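PDB 2IVF: ethylbenzene dehydrogenase alpha-subunit, which belongs to the molybdopterin oxidoreductase family and holds a molybdenum atom, MGD, MD1 and an iron/sulfur cluster. Local coordinates for residues I175-A180 with T599-M604; F358-E361 with V366-A369; F952-Y955 with G959-A962. One frame throughout, in Å; residues are numbered along the deposited sequence.

Contact 1 (I175-A180 with T599-M604)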
# COMPACT_ATOMS: atom_id res chain seq x y z
N ILE A 175 8.94 37.83 9.45
CA ILE A 175 9.41 39.09 9.99
C ILE A 175 8.42 39.68 10.97
O ILE A 175 8.80 40.04 12.08
CB ILE A 175 9.67 40.08 8.86
CG1 ILE A 175 10.84 39.58 8.00
CG2 ILE A 175 10.03 41.44 9.42
CD1 ILE A 175 11.08 40.37 6.75
N ASP A 176 7.16 39.76 10.59
CA ASP A 176 6.13 40.35 11.48
C ASP A 176 6.14 39.66 12.86
O ASP A 176 6.15 40.28 13.91
CB ASP A 176 4.74 40.16 10.85
CG ASP A 176 4.48 41.09 9.67
OD1 ASP A 176 5.19 42.07 9.47
OD2 ASP A 176 3.54 40.79 8.92
N SER A 177 6.18 38.33 12.85
CA SER A 177 6.08 37.57 14.10
C SER A 177 7.37 37.66 14.93
O SER A 177 7.35 37.80 16.16
CB SER A 177 5.71 36.15 13.81
OG SER A 177 5.72 35.39 15.00
N PHE A 178 8.51 37.62 14.24
CA PHE A 178 9.80 37.80 14.91
C PHE A 178 9.91 39.17 15.57
O PHE A 178 10.39 39.27 16.67
CB PHE A 178 10.96 37.59 13.95
CG PHE A 178 11.19 36.13 13.58
CD1 PHE A 178 10.21 35.15 13.81
CD2 PHE A 178 12.37 35.76 12.99
CE1 PHE A 178 10.41 33.82 13.46
CE2 PHE A 178 12.61 34.44 12.65
CZ PHE A 178 11.61 33.46 12.87
N GLU A 179 9.47 40.21 14.87
CA GLU A 179 9.46 41.55 15.46
C GLU A 179 8.52 41.64 16.65
O GLU A 179 8.85 42.26 17.66
CB GLU A 179 9.07 42.58 14.40
CG GLU A 179 10.12 42.76 13.33
CD GLU A 179 11.35 43.44 13.86
OE1 GLU A 179 11.19 44.50 14.49
OE2 GLU A 179 12.47 42.91 13.64
N ALA A 180 7.34 41.05 16.54
CA ALA A 180 6.37 41.09 17.64
C ALA A 180 6.80 40.30 18.90
O ALA A 180 6.56 40.75 20.00
CB ALA A 180 5.01 40.59 17.14
N THR A 599 2.42 33.38 21.11
CA THR A 599 1.36 32.93 20.21
C THR A 599 1.98 32.43 18.93
O THR A 599 2.68 33.18 18.24
CB THR A 599 0.47 34.10 19.78
OG1 THR A 599 0.19 34.91 20.91
CG2 THR A 599 -0.81 33.59 19.18
N PRO A 600 1.71 31.18 18.57
CA PRO A 600 2.16 30.77 17.24
C PRO A 600 1.54 31.67 16.18
O PRO A 600 0.35 31.99 16.28
CB PRO A 600 1.63 29.34 17.10
CG PRO A 600 0.95 29.00 18.34
CD PRO A 600 0.96 30.13 19.28
N GLN A 601 2.34 32.12 15.20
CA GLN A 601 1.84 33.05 14.16
C GLN A 601 2.11 32.59 12.74
O GLN A 601 1.36 32.95 11.83
CB GLN A 601 2.39 34.45 14.35
CG GLN A 601 1.94 35.07 15.66
CD GLN A 601 1.79 36.55 15.60
OE1 GLN A 601 2.67 37.27 15.12
NE2 GLN A 601 0.66 37.03 16.10
N VAL A 602 3.19 31.85 12.55
CA VAL A 602 3.57 31.33 11.23
C VAL A 602 3.80 29.83 11.30
O VAL A 602 4.55 29.33 12.14
CB VAL A 602 4.79 32.08 10.67
CG1 VAL A 602 5.15 31.56 9.27
CG2 VAL A 602 4.51 33.54 10.63
N TYR A 603 3.15 29.12 10.39
CA TYR A 603 3.05 27.69 10.50
C TYR A 603 3.38 27.14 9.17
O TYR A 603 2.74 27.48 8.20
CB TYR A 603 1.63 27.31 10.90
CG TYR A 603 1.41 25.86 11.09
CD1 TYR A 603 1.07 25.04 9.99
CD2 TYR A 603 1.53 25.27 12.34
CE1 TYR A 603 0.84 23.70 10.17
CE2 TYR A 603 1.28 23.93 12.52
CZ TYR A 603 0.94 23.16 11.45
OH TYR A 603 0.72 21.82 11.63
N MET A 604 4.42 26.30 9.13
CA MET A 604 4.91 25.75 7.90
C MET A 604 4.52 24.28 7.79
O MET A 604 4.81 23.48 8.67
CB MET A 604 6.42 25.87 7.85
CG MET A 604 7.07 25.24 6.69
SD MET A 604 8.77 25.76 6.65
CE MET A 604 9.46 24.69 5.40
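S177 on helix 163-181 meets Q601 and V602, which lie where the chain enters strand 602-606. This is helix-against-sheet packing of an alpha/beta layered region. The strand belongs to a mixed six-stranded sheet, and the chain leaving the helix soon forms 186-188, a parallel neighbour of 602-606. The contact is small, with 127 Å² buried in all, and no hydrogen bond crosses it. Along the helix, I175 turns away from the strand and packs on R705 and L707. D176 sends OD1 into a salt bridge with R705. S177 carries the contact. Its OG is anti to the backbone N (chi1 175°) and lies 3.5 Å from Q601 CB. That hydroxyl is hydrogen-bonded to Q181 NE2, one turn further along the helix. Q181 NE2 is also hydrogen-bonded to T599 O, so a single amide ties the helix end to the loop before the strand. The side chain of Q601 starts with CG beside its backbone N (chi1 -63°) and bends at chi2. It thereby runs alongside S177 and brings its amide oxygen close to the helix backbone. OE1 sits 3.5 Å from S177 CB and 3.6 Å from S177 CA. The Q601 backbone is hydrogen-bonded to G185, K630 and M631, which fixes the root of this side chain. V602 adds a looser apolar touch, with CG2 4.3 Å from S177 CB; the valine also packs on F186, M631 and F633. F178 CB points away from the strand segment. Its ring packs on F186 and F710, and so reaches the neighbouring strand instead. E179 OE2 is hydrogen-bonded to Y720 OH. A180 closes the segment with its methyl CB 4.5 Å from Q601 OE1.

Contact 2 (F358-E361 with V366-A369)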
# COMPACT_ATOMS: atom_id res chain seq x y z
N PHE A 358 22.82 -8.35 44.15
CA PHE A 358 22.38 -9.73 44.02
C PHE A 358 22.37 -10.37 45.40
O PHE A 358 22.93 -9.84 46.37
CB PHE A 358 23.35 -10.55 43.18
CG PHE A 358 23.53 -10.08 41.76
CD1 PHE A 358 22.47 -9.89 40.93
CD2 PHE A 358 24.80 -9.90 41.24
CE1 PHE A 358 22.66 -9.51 39.61
CE2 PHE A 358 24.99 -9.52 39.92
CZ PHE A 358 23.92 -9.33 39.10
N PHE A 359 21.74 -11.53 45.49
CA PHE A 359 21.96 -12.37 46.65
C PHE A 359 22.75 -13.57 46.19
O PHE A 359 22.40 -14.19 45.18
CB PHE A 359 20.67 -12.80 47.33
CG PHE A 359 20.90 -13.35 48.71
CD1 PHE A 359 21.17 -14.70 48.91
CD2 PHE A 359 20.92 -12.50 49.80
CE1 PHE A 359 21.41 -15.21 50.17
CE2 PHE A 359 21.17 -13.00 51.08
CZ PHE A 359 21.42 -14.37 51.26
N ASP A 360 23.81 -13.89 46.94
CA ASP A 360 24.62 -15.08 46.71
C ASP A 360 24.25 -16.10 47.76
O ASP A 360 24.60 -15.94 48.93
CB ASP A 360 26.12 -14.76 46.78
CG ASP A 360 26.98 -15.94 46.38
OD1 ASP A 360 26.44 -17.06 46.25
OD2 ASP A 360 28.20 -15.76 46.19
N GLU A 361 23.53 -17.13 47.33
CA GLU A 361 22.98 -18.13 48.22
C GLU A 361 24.09 -18.97 48.83
O GLU A 361 24.08 -19.23 50.04
CB GLU A 361 21.97 -19.03 47.49
CG GLU A 361 20.66 -18.30 47.12
CD GLU A 361 19.85 -18.97 45.99
OE1 GLU A 361 20.31 -18.99 44.81
OE2 GLU A 361 18.72 -19.44 46.28
N VAL A 366 24.18 -10.81 50.59
CA VAL A 366 24.02 -9.80 49.55
C VAL A 366 25.42 -9.56 48.98
O VAL A 366 26.41 -9.57 49.74
CB VAL A 366 23.37 -8.51 50.19
CG1 VAL A 366 24.42 -7.46 50.58
CG2 VAL A 366 22.37 -7.92 49.30
N ARG A 367 25.52 -9.45 47.66
CA ARG A 367 26.75 -9.10 46.94
C ARG A 367 26.46 -8.06 45.87
O ARG A 367 25.47 -8.17 45.15
CB ARG A 367 27.37 -10.31 46.22
CG ARG A 367 27.74 -11.46 47.15
CD ARG A 367 28.50 -12.56 46.41
NE ARG A 367 29.90 -12.24 46.22
CZ ARG A 367 30.76 -12.99 45.52
NH1 ARG A 367 30.36 -14.12 44.95
NH2 ARG A 367 32.02 -12.61 45.41
N LYS A 368 27.34 -7.07 45.76
CA LYS A 368 27.16 -5.97 44.83
C LYS A 368 27.08 -6.51 43.42
O LYS A 368 27.89 -7.35 43.03
CB LYS A 368 28.30 -4.96 44.96
CG LYS A 368 28.18 -4.09 46.18
CD LYS A 368 29.28 -3.05 46.30
CE LYS A 368 29.28 -2.43 47.67
NZ LYS A 368 30.15 -1.24 47.74
N ALA A 369 26.05 -6.07 42.71
CA ALA A 369 25.91 -6.31 41.28
C ALA A 369 26.72 -5.21 40.56
O ALA A 369 26.55 -4.00 40.84
CB ALA A 369 24.44 -6.27 40.87
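The ring of F358 has the methyl of A369 over one face. A369 CB stands 3.5 Å from the ring centroid, 16° off the normal, in a CH-pi contact. It is displaced toward the rim, so F358 CE2 is its nearest ring atom. P332 and P380 also touch this phenyl group. The F359 ring belongs to the other side of the ribbon and stacks with F386. Its CE2 approaches V366 N obliquely at 3.8 Å. The third flat group is the guanidinium of R367. D360 OD2 meets it near the edge, tilted from its plane, in a bent bond, while F378 makes a cation-pi contact with the same arginine. The framework is a beta hairpin of strands 356-360 and 365-369, and the short segments stand 137° apart in direction, well short of straight antiparallel. F358 and R367 form the hydrogen-bonded pair. F358 N gives to R367 O at 2.8 Å, and R367 N gives to F358 O at 2.9 Å. F358 O also receives a CA-H...O contact from V366 CA at 3.4 Å. F359 and V366 are the adjacent non-hydrogen-bonded pair. D360 and R367 lie side by side, pointing the same way. The carboxylate is anti to its own backbone N (chi1 -173°), and the arginine bends at chi3, which brings R367 NH1 to D360 OD2 at 3.0 Å. That oxygen is met on its anti side. The other oxygen, D360 OD1, takes a weak hydrogen bond from A363 N in the turn. D360 is buried and R367 exposed. The chemistry is therefore mixed: an apolar CH-pi contact of A369 on F358, and a diagonal ion pair that links the two strands and probably offsets the charge of the buried carboxylate.

Contact 3 (F952-Y955 with G959-A962). With GOL (glycerol), chain H.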
# COMPACT_ATOMS: atom_id res chain seq x y z
N PHE A 952 14.17 7.50 31.92
CA PHE A 952 13.05 8.41 31.73
C PHE A 952 13.60 9.75 31.27
O PHE A 952 14.12 10.53 32.07
CB PHE A 952 12.24 8.56 33.02
CG PHE A 952 11.55 7.27 33.48
CD1 PHE A 952 11.50 6.13 32.70
CD2 PHE A 952 10.91 7.25 34.71
CE1 PHE A 952 10.87 4.98 33.15
CE2 PHE A 952 10.28 6.10 35.18
CZ PHE A 952 10.26 4.98 34.41
N ARG A 953 13.51 10.01 29.97
CA ARG A 953 14.18 11.18 29.37
C ARG A 953 13.70 11.48 27.97
O ARG A 953 13.03 10.65 27.34
CB ARG A 953 15.69 11.00 29.32
CG ARG A 953 16.15 9.85 28.45
CD ARG A 953 17.54 9.29 28.89
NE ARG A 953 17.72 7.87 28.50
CZ ARG A 953 18.74 7.11 28.90
NH1 ARG A 953 19.66 7.61 29.70
NH2 ARG A 953 18.85 5.85 28.52
N TYR A 954 14.02 12.67 27.49
CA TYR A 954 13.69 13.05 26.15
C TYR A 954 14.93 13.52 25.41
O TYR A 954 15.71 14.36 25.91
CB TYR A 954 12.62 14.16 26.12
CG TYR A 954 12.42 14.71 24.72
CD1 TYR A 954 11.88 13.90 23.72
CD2 TYR A 954 12.85 15.98 24.36
CE1 TYR A 954 11.72 14.38 22.40
CE2 TYR A 954 12.66 16.46 23.05
CZ TYR A 954 12.13 15.66 22.08
OH TYR A 954 11.97 16.11 20.78
N TYR A 955 15.11 12.98 24.22
CA TYR A 955 15.95 13.59 23.21
C TYR A 955 15.25 13.22 21.90
O TYR A 955 14.25 12.50 21.93
CB TYR A 955 17.38 13.09 23.28
CG TYR A 955 17.53 11.58 23.18
CD1 TYR A 955 17.59 10.96 21.94
CD2 TYR A 955 17.65 10.77 24.32
CE1 TYR A 955 17.73 9.58 21.81
CE2 TYR A 955 17.79 9.35 24.18
CZ TYR A 955 17.84 8.78 22.93
OH TYR A 955 17.99 7.39 22.75
N GLY A 959 11.13 9.62 23.73
CA GLY A 959 10.67 10.04 25.04
C GLY A 959 9.64 11.14 24.94
O GLY A 959 9.29 11.57 23.85
N SER A 960 9.17 11.58 26.10
CA SER A 960 8.07 12.55 26.22
C SER A 960 6.74 11.86 25.80
O SER A 960 6.75 10.83 25.12
CB SER A 960 8.34 13.84 25.44
OG SER A 960 7.89 13.77 24.11
N PRO A 961 5.61 12.39 26.29
CA PRO A 961 4.32 11.74 26.13
C PRO A 961 3.78 11.96 24.75
O PRO A 961 3.53 13.09 24.37
CB PRO A 961 3.45 12.43 27.20
CG PRO A 961 4.13 13.68 27.53
CD PRO A 961 5.54 13.61 27.11
N ALA A 962 3.60 10.89 24.00
CA ALA A 962 3.12 10.97 22.62
C ALA A 962 1.59 11.09 22.56
O ALA A 962 0.86 10.28 23.12
CB ALA A 962 3.61 9.75 21.82
C1 GOL H . 8.57 8.73 31.03
O1 GOL H . 8.49 7.57 31.89
C2 GOL H . 9.89 9.21 30.43
O2 GOL H . 10.32 8.58 29.24
C3 GOL H . 9.86 10.72 30.13
O3 GOL H . 10.04 11.11 28.76
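Y954 meets G959 and S960 through CD1, in a tight loop with no regular helix or strand. Its first torsion sets CG anti to the backbone N (chi1 172°). This lays the ring obliquely against the turn, with CD1 3.5 Å from G959 O and 3.9 Å from S960 CB. At the far end of the ring, Y954 OH is hydrogen-bonded to D216. S960 CB points toward the tyrosine's segment, but the hydroxyl is spent locally: OG gives a 2.6 Å bond to G959 O, in the carbonyl plane and on a lone pair. G959 lies close to the R953 backbone, where a CB would clash with R953 O. Its CA makes a CA-H...O contact with R953 O at 3.4 Å. R953 CB points away from 959-962, and its NH2 is hydrogen-bonded to G233 O and P806 O. F952 does not touch 959-962 but has over its ring centre O1 of a glycerol, probably from the crystallisation liquor. The glycerol is also hydrogen-bonded to H230, Y821 and L943. No direct hydrogen bond joins the segments; the S960 N-H is instead taken up by glycerol O3 at 2.8 Å, in a buried site of aromatic and polar groups that need not be functional.

Contact 1 spans the longest stretch of chain, and contact 2 falls within it. Both belong to the molybdopterin oxidoreductase part of the sequence, yet their centres are 59 Å apart. Contact 1 joins a helix to the mixed sheet that contains strands 186-188 and 602-606. Contact 2 is a separate two-stranded hairpin, about 39 Å from the chain centre. Contact 3 comes last in sequence, in the loop between strands 915-917 and 969-975 of another mixed sheet. It lies nearest the chain centre, at about 12 Å. Its centre is 27 Å from contact 1 and 33 Å from contact 2. The three thus sample different elements of a large subunit: a helix-sheet layer, a hairpin and a buried loop.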